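Local coordinates for protein ornithine carbamoyltransferase (Giardia intestinalis, PDB 3GRF) that probably catalyses the reversible transfer of a carbamoyl group between carbamoyl phosphate and ornithine, with citrulline as the carbamoylated product, in arginine degradation, at residues Y38-A52 with M66-L78. Residues are numbered along the deposited sequence; the frame is centred on the assembly and turned at random.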
ATOM      1  N   TYR A  38     -16.221   0.975 -16.853  1.00 28.39           N
ATOM      2  CA  TYR A  38     -15.297   1.964 -16.306  1.00 26.39           C
ATOM      3  C   TYR A  38     -13.937   1.377 -15.940  1.00 32.90           C
ATOM      4  O   TYR A  38     -13.093   1.993 -15.274  1.00 31.78           O
ATOM      5  CB  TYR A  38     -15.948   2.557 -15.071  1.00 25.13           C
ATOM      6  CG  TYR A  38     -17.206   3.274 -15.423  1.00 29.19           C
ATOM      7  CD1 TYR A  38     -18.459   2.634 -15.361  1.00 26.80           C
ATOM      8  CD2 TYR A  38     -17.138   4.581 -15.870  1.00 31.36           C
ATOM      9  CE1 TYR A  38     -19.602   3.320 -15.705  1.00 34.45           C
ATOM     10  CE2 TYR A  38     -18.257   5.260 -16.210  1.00 42.02           C
ATOM     11  CZ  TYR A  38     -19.487   4.648 -16.117  1.00 36.59           C
ATOM     12  OH  TYR A  38     -20.577   5.420 -16.457  1.00 37.46           O
ATOM     13  N   THR A  39     -13.716   0.194 -16.445  1.00 22.81           N
ATOM     14  CA  THR A  39     -12.689  -0.669 -15.972  1.00 25.51           C
ATOM     15  C   THR A  39     -11.253  -0.247 -16.388  1.00 25.88           C
ATOM     16  O   THR A  39     -10.251  -0.778 -15.887  1.00 28.53           O
ATOM     17  CB  THR A  39     -13.146  -2.056 -16.381  1.00 29.84           C
ATOM     18  OG1 THR A  39     -13.215  -2.882 -15.220  1.00 33.30           O
ATOM     19  CG2 THR A  39     -12.336  -2.631 -17.422  1.00 26.97           C
ATOM     20  N   ALA A  40     -11.150   0.724 -17.290  1.00 28.80           N
ATOM     21  CA  ALA A  40      -9.859   1.173 -17.809  1.00 33.39           C
ATOM     22  C   ALA A  40      -9.768   2.701 -17.801  1.00 33.65           C
ATOM     23  O   ALA A  40      -8.860   3.291 -18.395  1.00 30.61           O
ATOM     24  CB  ALA A  40      -9.636   0.620 -19.191  1.00 32.59           C
ATOM     25  N   ARG A  41     -10.705   3.337 -17.103  1.00 31.15           N
ATOM     26  CA  ARG A  41     -10.764   4.808 -17.005  1.00 29.29           C
ATOM     27  C   ARG A  41      -9.519   5.446 -16.366  1.00 30.49           C
ATOM     28  O   ARG A  41      -9.050   6.493 -16.836  1.00 32.41           O
ATOM     29  CB  ARG A  41     -12.045   5.243 -16.278  1.00 25.91           C
ATOM     30  CG  ARG A  41     -13.371   5.053 -17.070  1.00 37.19           C
ATOM     31  CD  ARG A  41     -13.441   5.907 -18.367  1.00 35.88           C
ATOM     32  NE  ARG A  41     -13.572   7.327 -18.038  1.00 40.85           N
ATOM     33  CZ  ARG A  41     -13.754   8.330 -18.897  1.00 35.12           C
ATOM     34  NH1 ARG A  41     -13.820   8.134 -20.202  1.00 33.17           N
ATOM     35  NH2 ARG A  41     -13.888   9.555 -18.420  1.00 29.95           N
ATOM     36  N   ALA A  42      -8.947   4.797 -15.346  1.00 25.57           N
ATOM     37  CA  ALA A  42      -7.680   5.259 -14.730  1.00 33.00           C
ATOM     38  C   ALA A  42      -6.516   4.308 -14.950  1.00 24.90           C
ATOM     39  O   ALA A  42      -5.592   4.277 -14.150  1.00 22.16           O
ATOM     40  CB  ALA A  42      -7.875   5.478 -13.171  1.00 21.62           C
ATOM     41  N   ALA A  43      -6.543   3.520 -16.016  1.00 19.09           N
ATOM     42  CA  ALA A  43      -5.469   2.591 -16.274  1.00 24.57           C
ATOM     43  C   ALA A  43      -4.154   3.358 -16.212  1.00 31.14           C
ATOM     44  O   ALA A  43      -4.056   4.435 -16.793  1.00 32.79           O
ATOM     45  CB  ALA A  43      -5.646   1.953 -17.671  1.00 25.82           C
ATOM     46  N   ASN A  44      -3.153   2.798 -15.502  1.00 29.47           N
ATOM     47  CA  ASN A  44      -1.797   3.375 -15.352  1.00 28.15           C
ATOM     48  C   ASN A  44      -1.679   4.708 -14.642  1.00 27.46           C
ATOM     49  O   ASN A  44      -0.606   5.376 -14.659  1.00 25.82           O
ATOM     50  CB  ASN A  44      -1.053   3.440 -16.674  1.00 25.34           C
ATOM     51  CG  ASN A  44      -0.950   2.093 -17.331  1.00 33.84           C
ATOM     52  OD1 ASN A  44      -0.153   1.253 -16.929  1.00 29.91           O
ATOM     53  ND2 ASN A  44      -1.814   1.850 -18.296  1.00 23.79           N
ATOM     54  N   LYS A  45      -2.786   5.133 -14.051  1.00 24.37           N
ATOM     55  CA  LYS A  45      -2.822   6.467 -13.454  1.00 30.30           C
ATOM     56  C   LYS A  45      -2.840   6.242 -11.982  1.00 23.59           C
ATOM     57  O   LYS A  45      -3.350   5.202 -11.549  1.00 26.95           O
ATOM     58  CB  LYS A  45      -4.051   7.257 -13.916  1.00 30.84           C
ATOM     59  CG  LYS A  45      -3.888   7.776 -15.366  1.00 38.54           C
ATOM     60  CD  LYS A  45      -5.210   8.277 -15.924  1.00 49.26           C
ATOM     61  CE  LYS A  45      -5.062   8.715 -17.386  1.00 48.37           C
ATOM     62  NZ  LYS A  45      -4.599  10.128 -17.467  1.00 52.44           N
ATOM     63  N   THR A  46      -2.258   7.137 -11.168  1.00 27.26           N
ATOM     64  CA  THR A  46      -2.235   6.915  -9.701  1.00 25.63           C
ATOM     65  C   THR A  46      -2.770   8.089  -8.922  1.00 22.73           C
ATOM     66  O   THR A  46      -2.652   9.246  -9.330  1.00 22.63           O
ATOM     67  CB  THR A  46      -0.825   6.511  -9.149  1.00 38.39           C
ATOM     68  OG1 THR A  46      -0.279   7.615  -8.404  1.00 28.21           O
ATOM     69  CG2 THR A  46       0.089   6.146 -10.303  1.00 20.39           C
ATOM     70  N   LEU A  47      -3.374   7.751  -7.796  1.00 26.94           N
ATOM     71  CA  LEU A  47      -3.830   8.731  -6.871  1.00 19.84           C
ATOM     72  C   LEU A  47      -2.908   8.703  -5.652  1.00 29.49           C
ATOM     73  O   LEU A  47      -2.550   7.650  -5.140  1.00 23.16           O
ATOM     74  CB  LEU A  47      -5.295   8.449  -6.490  1.00 25.24           C
ATOM     75  CG  LEU A  47      -5.712   8.784  -5.050  1.00 23.99           C
ATOM     76  CD1 LEU A  47      -5.864  10.285  -4.945  1.00 26.48           C
ATOM     77  CD2 LEU A  47      -6.993   8.064  -4.550  1.00 19.22           C
ATOM     78  N   LEU A  48      -2.520   9.876  -5.193  1.00 29.22           N
ATOM     79  CA  LEU A  48      -1.717   9.933  -4.029  1.00 24.03           C
ATOM     80  C   LEU A  48      -2.647  10.285  -2.893  1.00 28.45           C
ATOM     81  O   LEU A  48      -3.266  11.328  -2.916  1.00 32.09           O
ATOM     82  CB  LEU A  48      -0.706  11.042  -4.193  1.00 28.60           C
ATOM     83  CG  LEU A  48       0.208  11.283  -3.001  1.00 15.59           C
ATOM     84  CD1 LEU A  48       0.765   9.961  -2.358  1.00 16.82           C
ATOM     85  CD2 LEU A  48       1.319  12.156  -3.492  1.00 28.00           C
ATOM     86  N   ALA A  49      -2.719   9.441  -1.862  1.00 30.09           N
ATOM     87  CA  ALA A  49      -3.743   9.623  -0.829  1.00 19.39           C
ATOM     88  C   ALA A  49      -3.150   9.749   0.561  1.00 27.19           C
ATOM     89  O   ALA A  49      -2.821   8.736   1.162  1.00 31.52           O
ATOM     90  CB  ALA A  49      -4.701   8.430  -0.865  1.00 23.20           C
ATOM     91  N   PHE A  50      -3.040  10.986   1.058  1.00 31.77           N
ATOM     92  CA  PHE A  50      -2.495  11.303   2.393  1.00 31.23           C
ATOM     93  C   PHE A  50      -3.544  11.107   3.454  1.00 25.07           C
ATOM     94  O   PHE A  50      -4.706  11.429   3.261  1.00 33.59           O
ATOM     95  CB  PHE A  50      -2.000  12.761   2.438  1.00 23.07           C
ATOM     96  CG  PHE A  50      -0.839  13.057   1.495  1.00 31.03           C
ATOM     97  CD1 PHE A  50      -1.057  13.660   0.280  1.00 30.28           C
ATOM     98  CD2 PHE A  50       0.462  12.706   1.820  1.00 30.35           C
ATOM     99  CE1 PHE A  50       0.025  13.947  -0.593  1.00 36.02           C
ATOM    100  CE2 PHE A  50       1.550  13.000   0.942  1.00 23.75           C
ATOM    101  CZ  PHE A  50       1.307  13.618  -0.260  1.00 28.52           C
ATOM    102  N   PHE A  51      -3.152  10.529   4.582  1.00 32.53           N
ATOM    103  CA  PHE A  51      -4.046  10.429   5.692  1.00 22.69           C
ATOM    104  C   PHE A  51      -3.252  10.818   6.911  1.00 32.84           C
ATOM    105  O   PHE A  51      -2.227  10.209   7.185  1.00 39.82           O
ATOM    106  CB  PHE A  51      -4.564   8.996   5.828  1.00 32.64           C
ATOM    107  CG  PHE A  51      -5.576   8.612   4.780  1.00 32.15           C
ATOM    108  CD1 PHE A  51      -6.932   8.726   5.031  1.00 32.55           C
ATOM    109  CD2 PHE A  51      -5.164   8.120   3.555  1.00 25.52           C
ATOM    110  CE1 PHE A  51      -7.856   8.382   4.049  1.00 34.95           C
ATOM    111  CE2 PHE A  51      -6.084   7.724   2.568  1.00 30.86           C
ATOM    112  CZ  PHE A  51      -7.424   7.902   2.805  1.00 32.39           C
ATOM    113  N   ALA A  52      -3.727  11.825   7.655  1.00 39.91           N
ATOM    114  CA  ALA A  52      -3.116  12.251   8.893  1.00 45.41           C
ATOM    115  C   ALA A  52      -3.707  11.431  10.033  1.00 47.11           C
ATOM    116  O   ALA A  52      -3.199  11.412  11.142  1.00 53.54           O
ATOM    117  CB  ALA A  52      -3.347  13.741   9.114  1.00 44.61           C
ATOM    118  N   MET A  66      -9.901   3.149  -7.183  1.00 28.31           N
ATOM    119  CA  MET A  66      -8.864   3.213  -8.222  1.00 29.41           C
ATOM    120  C   MET A  66      -8.663   1.898  -8.884  1.00 27.81           C
ATOM    121  O   MET A  66      -8.510   1.849 -10.093  1.00 25.79           O
ATOM    122  CB  MET A  66      -7.525   3.752  -7.698  1.00 27.41           C
ATOM    123  CG  MET A  66      -7.543   5.226  -7.252  1.00 29.95           C
ATOM    124  SD  MET A  66      -7.821   6.427  -8.585  1.00 28.16           S
ATOM    125  CE  MET A  66      -6.372   6.107  -9.554  1.00 28.06           C
ATOM    126  N   THR A  67      -8.663   0.815  -8.112  1.00 23.92           N
ATOM    127  CA  THR A  67      -8.572  -0.547  -8.698  1.00 24.68           C
ATOM    128  C   THR A  67      -9.707  -0.794  -9.674  1.00 27.09           C
ATOM    129  O   THR A  67      -9.522  -1.402 -10.742  1.00 27.57           O
ATOM    130  CB  THR A  67      -8.592  -1.607  -7.593  1.00 27.72           C
ATOM    131  OG1 THR A  67      -7.509  -1.330  -6.691  1.00 20.50           O
ATOM    132  CG2 THR A  67      -8.429  -3.030  -8.162  1.00 20.71           C
ATOM    133  N   ARG A  68     -10.894  -0.321  -9.331  1.00 24.59           N
ATOM    134  CA  ARG A  68     -12.076  -0.570 -10.193  1.00 30.14           C
ATOM    135  C   ARG A  68     -12.058   0.170 -11.514  1.00 30.25           C
ATOM    136  O   ARG A  68     -12.755  -0.203 -12.457  1.00 27.73           O
ATOM    137  CB  ARG A  68     -13.356  -0.292  -9.429  1.00 23.10           C
ATOM    138  CG  ARG A  68     -13.650  -1.420  -8.440  1.00 29.00           C
ATOM    139  CD  ARG A  68     -14.799  -1.073  -7.530  1.00 44.65           C
ATOM    140  NE  ARG A  68     -16.118  -1.239  -8.156  1.00 45.17           N
ATOM    141  CZ  ARG A  68     -16.915  -2.296  -8.005  1.00 45.73           C
ATOM    142  NH1 ARG A  68     -16.523  -3.326  -7.278  1.00 35.68           N
ATOM    143  NH2 ARG A  68     -18.111  -2.332  -8.609  1.00 38.98           N
ATOM    144  N   LEU A  69     -11.271   1.250 -11.529  1.00 26.62           N
ATOM    145  CA  LEU A  69     -11.079   2.159 -12.647  1.00 25.57           C
ATOM    146  C   LEU A  69      -9.818   1.736 -13.355  1.00 26.28           C
ATOM    147  O   LEU A  69      -9.576   2.177 -14.455  1.00 30.49           O
ATOM    148  CB  LEU A  69     -10.920   3.581 -12.116  1.00 26.16           C
ATOM    149  CG  LEU A  69     -12.003   4.658 -12.116  1.00 28.06           C
ATOM    150  CD1 LEU A  69     -13.369   4.222 -12.541  1.00 27.41           C
ATOM    151  CD2 LEU A  69     -12.041   5.326 -10.752  1.00 41.88           C
ATOM    152  N   GLY A  70      -9.004   0.903 -12.693  1.00 26.23           N
ATOM    153  CA  GLY A  70      -7.852   0.223 -13.305  1.00 24.59           C
ATOM    154  C   GLY A  70      -6.516   0.867 -13.027  1.00 30.84           C
ATOM    155  O   GLY A  70      -5.525   0.599 -13.721  1.00 28.37           O
ATOM    156  N   GLY A  71      -6.495   1.722 -12.011  1.00 22.04           N
ATOM    157  CA  GLY A  71      -5.327   2.518 -11.684  1.00 27.81           C
ATOM    158  C   GLY A  71      -4.943   2.086 -10.280  1.00 19.86           C
ATOM    159  O   GLY A  71      -5.213   0.937  -9.892  1.00 25.77           O
ATOM    160  N   HIS A  72      -4.332   2.989  -9.528  1.00 25.02           N
ATOM    161  CA  HIS A  72      -3.739   2.618  -8.213  1.00 24.72           C
ATOM    162  C   HIS A  72      -3.725   3.817  -7.296  1.00 23.51           C
ATOM    163  O   HIS A  72      -3.503   4.919  -7.760  1.00 26.79           O
ATOM    164  CB  HIS A  72      -2.294   2.146  -8.379  1.00 23.05           C
ATOM    165  CG  HIS A  72      -1.718   1.584  -7.116  1.00 28.42           C
ATOM    166  ND1 HIS A  72      -0.686   2.189  -6.434  1.00 26.13           N
ATOM    167  CD2 HIS A  72      -2.082   0.512  -6.376  1.00 28.44           C
ATOM    168  CE1 HIS A  72      -0.423   1.507  -5.335  1.00 25.23           C
ATOM    169  NE2 HIS A  72      -1.250   0.478  -5.276  1.00 28.97           N
ATOM    170  N   ALA A  73      -3.952   3.586  -5.987  1.00 22.14           N
ATOM    171  CA  ALA A  73      -3.833   4.631  -4.980  1.00 17.35           C
ATOM    172  C   ALA A  73      -2.677   4.306  -4.059  1.00 18.22           C
ATOM    173  O   ALA A  73      -2.557   3.170  -3.576  1.00 23.42           O
ATOM    174  CB  ALA A  73      -5.137   4.730  -4.130  1.00 17.64           C
ATOM    175  N   ILE A  74      -1.855   5.323  -3.813  1.00 26.07           N
ATOM    176  CA  ILE A  74      -0.780   5.254  -2.849  1.00 25.14           C
ATOM    177  C   ILE A  74      -1.343   5.706  -1.499  1.00 27.46           C
ATOM    178  O   ILE A  74      -1.763   6.843  -1.328  1.00 26.47           O
ATOM    179  CB  ILE A  74       0.346   6.192  -3.219  1.00 25.00           C
ATOM    180  CG1 ILE A  74       0.984   5.748  -4.542  1.00 23.46           C
ATOM    181  CG2 ILE A  74       1.403   6.201  -2.115  1.00 18.62           C
ATOM    182  CD1 ILE A  74       2.067   6.733  -5.084  1.00 25.39           C
ATOM    183  N   TYR A  75      -1.366   4.803  -0.546  1.00 29.15           N
ATOM    184  CA  TYR A  75      -1.780   5.164   0.765  1.00 28.92           C
ATOM    185  C   TYR A  75      -0.573   5.833   1.473  1.00 24.99           C
ATOM    186  O   TYR A  75       0.449   5.186   1.812  1.00 29.80           O
ATOM    187  CB  TYR A  75      -2.304   3.936   1.487  1.00 32.88           C
ATOM    188  CG  TYR A  75      -2.428   4.193   2.960  1.00 30.19           C
ATOM    189  CD1 TYR A  75      -3.374   5.087   3.438  1.00 32.31           C
ATOM    190  CD2 TYR A  75      -1.571   3.564   3.875  1.00 41.82           C
ATOM    191  CE1 TYR A  75      -3.475   5.373   4.804  1.00 36.99           C
ATOM    192  CE2 TYR A  75      -1.657   3.832   5.247  1.00 31.83           C
ATOM    193  CZ  TYR A  75      -2.623   4.742   5.700  1.00 43.42           C
ATOM    194  OH  TYR A  75      -2.749   5.014   7.061  1.00 45.26           O
ATOM    195  N   TYR A  76      -0.645   7.202   1.629  1.00 31.14           N
ATOM    196  CA  TYR A  76       0.496   7.875   2.279  1.00 29.98           C
ATOM    197  C   TYR A  76       0.166   8.388   3.683  1.00 35.37           C
ATOM    198  O   TYR A  76      -0.409   9.457   3.855  1.00 37.19           O
ATOM    199  CB  TYR A  76       1.035   8.977   1.379  1.00 24.85           C
ATOM    200  CG  TYR A  76       2.477   9.308   1.647  1.00 36.14           C
ATOM    201  CD1 TYR A  76       3.501   9.089   0.722  1.00 34.88           C
ATOM    202  CD2 TYR A  76       2.815   9.874   2.885  1.00 31.82           C
ATOM    203  CE1 TYR A  76       4.827   9.420   1.032  1.00 50.85           C
ATOM    204  CE2 TYR A  76       4.130  10.200   3.207  1.00 43.20           C
ATOM    205  CZ  TYR A  76       5.130   9.971   2.284  1.00 41.14           C
ATOM    206  OH  TYR A  76       6.427  10.300   2.604  1.00 52.57           O
ATOM    207  N   GLU A  77       0.599   7.634   4.694  1.00 34.37           N
ATOM    208  CA  GLU A  77       0.255   7.917   6.071  1.00 40.92           C
ATOM    209  C   GLU A  77       1.168   9.006   6.635  1.00 42.10           C
ATOM    210  O   GLU A  77       2.379   8.991   6.414  1.00 41.98           O
ATOM    211  CB  GLU A  77       0.317   6.625   6.897  1.00 39.23           C
ATOM    212  CG  GLU A  77       1.726   5.973   6.944  1.00 67.21           C
ATOM    213  CD  GLU A  77       1.956   4.786   5.946  1.00 75.22           C
ATOM    214  OE1 GLU A  77       2.163   3.641   6.439  1.00 70.64           O
ATOM    215  OE2 GLU A  77       1.973   5.007   4.697  1.00 62.31           O
ATOM    216  N   LEU A  78       0.595   9.971   7.344  1.00 41.21           N
ATOM    217  CA  LEU A  78       1.405  11.064   7.880  1.00 43.71           C
ATOM    218  C   LEU A  78       1.660  10.980   9.376  1.00 40.66           C
ATOM    219  O   LEU A  78       0.728  11.004  10.156  1.00 49.28           O
ATOM    220  CB  LEU A  78       0.792  12.410   7.500  1.00 38.08           C
ATOM    221  CG  LEU A  78       0.818  12.657   6.003  1.00 42.40           C
ATOM    222  CD1 LEU A  78       0.060  13.925   5.738  1.00 32.44           C
ATOM    223  CD2 LEU A  78       2.290  12.756   5.577  1.00 37.06           C
TER
HETATM  224  O   HOH W   1      -2.524   0.737 -13.445  1.00 38.99           O
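The side chains of F50 and Y76 run alongside each other in the same direction, with F50 CE2 over one face of the Y76 ring, off toward its rim, and the planes inclined at 50°. L48 CD1 sits over one face of the F50 ring, also toward the rim, and touches Y76 CB as well as I74 CG2. These residues share one face of a beta-alpha-beta unit in the carbamoyl-phosphate-binding domain: parallel strands 46-51 and 72-77, joined by helix 56-69. Y76 reaches F50 because its CG stands anti to the backbone N.

On the other face, which helix 56-69 covers, the side chains of F51 and Y75 run crosswise, their ring planes inclined at 41°. F51 CD2 comes to the edge of the Y75 ring, 3.5 Å from CE1, while R59 makes a cation-pi contact with Y75. Small A49 and A73 keep this face low, and the branched end of L47 lies against A73, its CD2 3.8 Å from A73 CB. The flexible thioether of M66, bent at chi2 and chi3, lays SD 3.9 Å from L47 CB and carries CE to K45 O.

Backbone bonds alternate between the strands; I74 N to L47 O is nearly straight. H72 leaves the pair on the I74 side, where its NE2 binds the nickel ion together with H72 of both neighbouring subunits. T46 OG1, in contrast, is buried without a polar partner.

The helix ends in a Schellman motif, in which G70, the C-prime residue, takes the positive phi that the motif needs, and the bare CA of G71 comes 3.0 Å from A42 O. Here A42 CB packs on L69 CB, and A42 N donates to L69 O at 2.8 Å from 43° above the carbonyl plane.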